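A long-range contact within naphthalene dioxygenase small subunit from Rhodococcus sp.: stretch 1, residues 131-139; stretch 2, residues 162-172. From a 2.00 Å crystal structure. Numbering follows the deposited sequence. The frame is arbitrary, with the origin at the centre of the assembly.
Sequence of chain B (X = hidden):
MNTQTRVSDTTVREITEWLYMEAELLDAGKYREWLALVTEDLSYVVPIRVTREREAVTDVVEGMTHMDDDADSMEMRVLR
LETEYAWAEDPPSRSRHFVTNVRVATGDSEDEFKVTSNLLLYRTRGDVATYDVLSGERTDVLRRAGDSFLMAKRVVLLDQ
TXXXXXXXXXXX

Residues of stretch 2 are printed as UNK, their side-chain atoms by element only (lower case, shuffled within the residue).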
# COMPACT_ATOMS: atom_id res chain seq x y z
N TYR B 131 -7.19 -0.00 4.64
CA TYR B 131 -8.26 -0.97 4.51
C TYR B 131 -7.64 -2.35 4.23
O TYR B 131 -6.49 -2.47 3.75
CB TYR B 131 -9.22 -0.60 3.36
CG TYR B 131 -8.61 -0.59 1.96
CD1 TYR B 131 -8.81 -1.66 1.08
CD2 TYR B 131 -7.86 0.49 1.51
CE1 TYR B 131 -8.29 -1.66 -0.20
CE2 TYR B 131 -7.32 0.51 0.21
CZ TYR B 131 -7.53 -0.56 -0.63
OH TYR B 131 -7.02 -0.55 -1.91
N ASP B 132 -8.40 -3.38 4.57
CA ASP B 132 -8.03 -4.76 4.34
C ASP B 132 -8.96 -5.30 3.30
O ASP B 132 -10.09 -4.83 3.20
CB ASP B 132 -8.22 -5.61 5.61
CG ASP B 132 -7.33 -5.13 6.73
OD1 ASP B 132 -6.32 -4.44 6.43
OD2 ASP B 132 -7.55 -5.36 7.94
N VAL B 133 -8.47 -6.26 2.53
CA VAL B 133 -9.29 -7.04 1.63
C VAL B 133 -9.03 -8.52 1.88
O VAL B 133 -7.87 -8.96 1.88
CB VAL B 133 -8.95 -6.72 0.17
CG1 VAL B 133 -9.66 -7.69 -0.78
CG2 VAL B 133 -9.36 -5.28 -0.18
N LEU B 134 -10.08 -9.29 2.12
CA LEU B 134 -9.99 -10.75 2.11
C LEU B 134 -10.69 -11.27 0.85
O LEU B 134 -11.75 -10.77 0.48
CB LEU B 134 -10.63 -11.37 3.34
CG LEU B 134 -9.99 -11.04 4.70
CD1 LEU B 134 -10.67 -11.92 5.72
CD2 LEU B 134 -8.50 -11.33 4.65
N SER B 135 -10.05 -12.21 0.15
CA SER B 135 -10.67 -12.80 -1.05
C SER B 135 -10.73 -14.31 -0.86
O SER B 135 -9.83 -14.89 -0.27
CB SER B 135 -9.84 -12.51 -2.28
OG SER B 135 -10.30 -13.33 -3.37
N GLY B 136 -11.76 -14.96 -1.36
CA GLY B 136 -11.82 -16.41 -1.17
C GLY B 136 -13.02 -17.05 -1.81
O GLY B 136 -13.89 -16.36 -2.36
N GLU B 137 -13.10 -18.36 -1.69
CA GLU B 137 -14.25 -19.07 -2.17
C GLU B 137 -14.98 -19.74 -1.01
O GLU B 137 -14.37 -20.37 -0.16
CB GLU B 137 -13.85 -20.08 -3.24
CG GLU B 137 -15.05 -20.70 -3.94
CD GLU B 137 -14.64 -21.59 -5.11
OE1 GLU B 137 -13.96 -22.62 -4.87
OE2 GLU B 137 -15.01 -21.26 -6.26
N ARG B 138 -16.30 -19.55 -0.98
CA ARG B 138 -17.15 -20.19 0.03
C ARG B 138 -17.88 -21.31 -0.64
O ARG B 138 -18.51 -21.11 -1.68
CB ARG B 138 -18.16 -19.21 0.62
CG ARG B 138 -17.55 -17.85 1.00
CD ARG B 138 -18.56 -16.97 1.74
NE ARG B 138 -19.71 -16.74 0.86
CZ ARG B 138 -20.78 -16.01 1.17
NH1 ARG B 138 -20.85 -15.38 2.34
NH2 ARG B 138 -21.76 -15.89 0.27
N THR B 139 -17.76 -22.50 -0.04
CA THR B 139 -18.55 -23.65 -0.41
C THR B 139 -19.48 -24.00 0.73
O THR B 139 -19.01 -24.31 1.82
CB THR B 139 -17.60 -24.83 -0.77
OG1 THR B 139 -16.71 -24.38 -1.80
CG2 THR B 139 -18.36 -25.98 -1.45
N UNK B 162 -0.51 -16.45 4.42
CA UNK B 162 -0.45 -15.43 5.48
C UNK B 162 -1.69 -14.52 5.35
O UNK B 162 -1.91 -13.95 4.31
o UNK B 162 1.97 -15.48 5.46
c UNK B 162 1.04 -13.59 6.52
c UNK B 162 0.85 -14.60 5.32
N UNK B 163 -2.54 -14.47 6.38
CA UNK B 163 -3.78 -13.70 6.28
C UNK B 163 -3.50 -12.19 6.43
O UNK B 163 -2.72 -11.74 7.30
c UNK B 163 -5.38 -16.24 5.79
c UNK B 163 -5.02 -15.74 7.22
c UNK B 163 -4.84 -14.22 7.31
c UNK B 163 -6.19 -13.43 7.26
N UNK B 164 -4.14 -11.41 5.56
CA UNK B 164 -3.86 -9.99 5.51
C UNK B 164 -4.95 -9.11 6.19
O UNK B 164 -5.44 -8.13 5.63
c UNK B 164 -2.52 -10.95 1.11
s UNK B 164 -1.67 -9.76 2.04
c UNK B 164 -2.18 -10.20 3.69
c UNK B 164 -3.53 -9.57 4.10
N UNK B 165 -5.28 -9.48 7.42
CA UNK B 165 -6.06 -8.65 8.33
C UNK B 165 -5.67 -9.05 9.74
O UNK B 165 -5.11 -10.15 9.94
c UNK B 165 -7.57 -8.73 8.03
c UNK B 165 -8.16 -10.05 8.46
o UNK B 165 -8.24 -7.71 8.77
N UNK B 166 -5.92 -8.18 10.71
CA UNK B 166 -5.33 -8.34 12.05
C UNK B 166 -6.10 -9.32 12.97
O UNK B 166 -5.60 -9.69 14.03
c UNK B 166 -5.16 -6.98 12.75
c UNK B 166 -7.35 -6.23 13.92
c UNK B 166 -8.18 -5.04 12.28
c UNK B 166 -6.45 -6.24 12.91
n UNK B 166 -7.00 -5.51 11.89
n UNK B 166 -8.40 -5.43 13.52
N UNK B 167 -7.28 -9.76 12.56
CA UNK B 167 -8.02 -10.81 13.26
C UNK B 167 -9.16 -11.29 12.37
O UNK B 167 -9.49 -10.65 11.39
o UNK B 167 -10.05 -8.78 13.84
c UNK B 167 -9.33 -9.11 14.76
c UNK B 167 -8.48 -10.41 14.70
n UNK B 167 -9.22 -8.36 15.89
N UNK B 168 -9.76 -12.43 12.69
CA UNK B 168 -10.95 -12.84 11.99
C UNK B 168 -12.12 -12.64 12.92
O UNK B 168 -12.76 -13.60 13.38
c UNK B 168 -9.85 -16.00 9.95
c UNK B 168 -10.83 -14.28 11.48
c UNK B 168 -9.83 -14.50 10.33
c UNK B 168 -10.10 -13.65 9.11
N UNK B 169 -12.37 -11.39 13.23
CA UNK B 169 -13.45 -10.99 14.12
C UNK B 169 -14.80 -10.93 13.39
O UNK B 169 -15.88 -10.96 14.03
c UNK B 169 -13.11 -9.62 14.79
N UNK B 170 -14.75 -10.89 12.05
CA UNK B 170 -15.95 -10.81 11.20
C UNK B 170 -16.33 -12.18 10.65
O UNK B 170 -15.48 -12.93 10.21
c UNK B 170 -15.04 -7.59 8.99
c UNK B 170 -15.69 -9.83 10.02
c UNK B 170 -16.53 -7.65 11.03
c UNK B 170 -15.37 -8.34 10.29
N UNK B 171 -17.61 -12.51 10.67
CA UNK B 171 -18.10 -13.68 9.98
C UNK B 171 -18.11 -13.48 8.45
O UNK B 171 -18.55 -12.42 7.96
c UNK B 171 -19.50 -14.06 10.54
c UNK B 171 -19.40 -14.37 12.04
c UNK B 171 -20.04 -15.26 9.78
c UNK B 171 -20.77 -14.50 12.74
N UNK B 172 -17.61 -14.47 7.71
CA UNK B 172 -17.48 -14.39 6.26
C UNK B 172 -18.57 -15.20 5.54
O UNK B 172 -18.95 -16.31 5.93
OXT UNK B 172 -19.13 -14.79 4.50
c UNK B 172 -14.97 -13.95 6.19
s UNK B 172 -13.35 -14.72 6.33
c UNK B 172 -13.54 -15.64 7.81
c UNK B 172 -16.10 -14.89 5.84
O HOH W 1 -5.32 -4.77 9.52
O HOH W 2 -5.68 -6.88 3.04

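Position 162 has three side-chain atoms, one carbon carrying an oxygen and a second carbon. A hydroxyl on a branched first carbon identifies Thr162, which lies out of reach of stretch 1.

At position 163 four carbons fork at the first, and one arm is two carbons long. The short arm's carbon lies 4.1 Å from Leu134 CD2. The fork is the pattern of isoleucine, so the residue is Ile163. Its CA-to-CB bond points sideways, yet Ile163 CG2 still makes this apolar contact.

Position 164 carries an unbranched run of two carbons, a sulfur and a terminal carbon, which only methionine has: Met164. Here the backbone does much of the work. Met164 O lies 3.7 Å from Asp132 CG and accepts a hydrogen bond from water 2 at 2.9 Å; the same water accepts from Val133 N, also at 2.9 Å, and so joins the two main chains.

At position 165 one carbon bears an oxygen and a carbon, again threonine's signature. The oxygen sits 2.6 Å from Asp132 OD2, and the carbon arm turns to Leu134. This is Thr165, whose OG1 donates a short hydrogen bond to that carboxylate oxygen, while Thr165 CG2 packs 4.0 Å from Leu134 CD2.

Position 166 shows one carbon followed by a five-membered ring of three carbons and two nitrogens, an imidazole. One ring nitrogen lies 4.0 Å from Asp132 OD2, too far for a direct hydrogen bond. The residue is His166, and that nitrogen is ND1. Water 1 spans the gap, donating to Asp132 OD2 at 2.8 Å and hydrogen-bonded to His166 ND1 at 3.0 Å.

Position 167 has two carbons, the second carrying an oxygen and a nitrogen. This short amide is Asn167; it makes no contact with stretch 1.

Position 168 has four carbons forked at the second, and one terminal carbon lies 3.8 Å from Leu134 CD1. It is Leu168. Its CA-to-CB bond points sideways, but the end of the side chain comes nearer, and Leu168 CD2 makes the contact.

Position 169 has a single side-chain carbon and is Ala169, out of reach. Ala169 N donates a weak backbone hydrogen bond to Asn167 O at 3.5 Å.

Position 170 repeats the four carbons forked at the second, giving Leu170, whereas position 171 has its fork at the first carbon and one longer arm, giving Ile171. Neither side chain reaches stretch 1.

Position 172 has two carbons, a sulfur and a carbon in line, and its backbone ends in both O and OXT. The sulfur lies 3.9 Å from Leu134 CD1, and OXT is 2.8 Å from Arg138 NH1. It is therefore Met172, the C-terminus.

The contact rests on three even-numbered residues of the strand, Asp132, Leu134 and Arg138, whose CA-to-CB bonds all point toward stretch 2; Gly136, between the last two, has no side chain to point and makes no contact. Asp132 holds the Thr165 hydroxyl directly and His166 through water. Leu134, covered most, packs among Ile163, Thr165, Leu168 and Met172. Arg138 completes the contact with a salt bridge to the terminal carboxylate: Met172 OXT lies near the guanidinium plane, at its edge, where the N-H bonds point, with an N-H...O angle of 150°.

Stretch 2, residues 162-172: TIMTHNLALIM
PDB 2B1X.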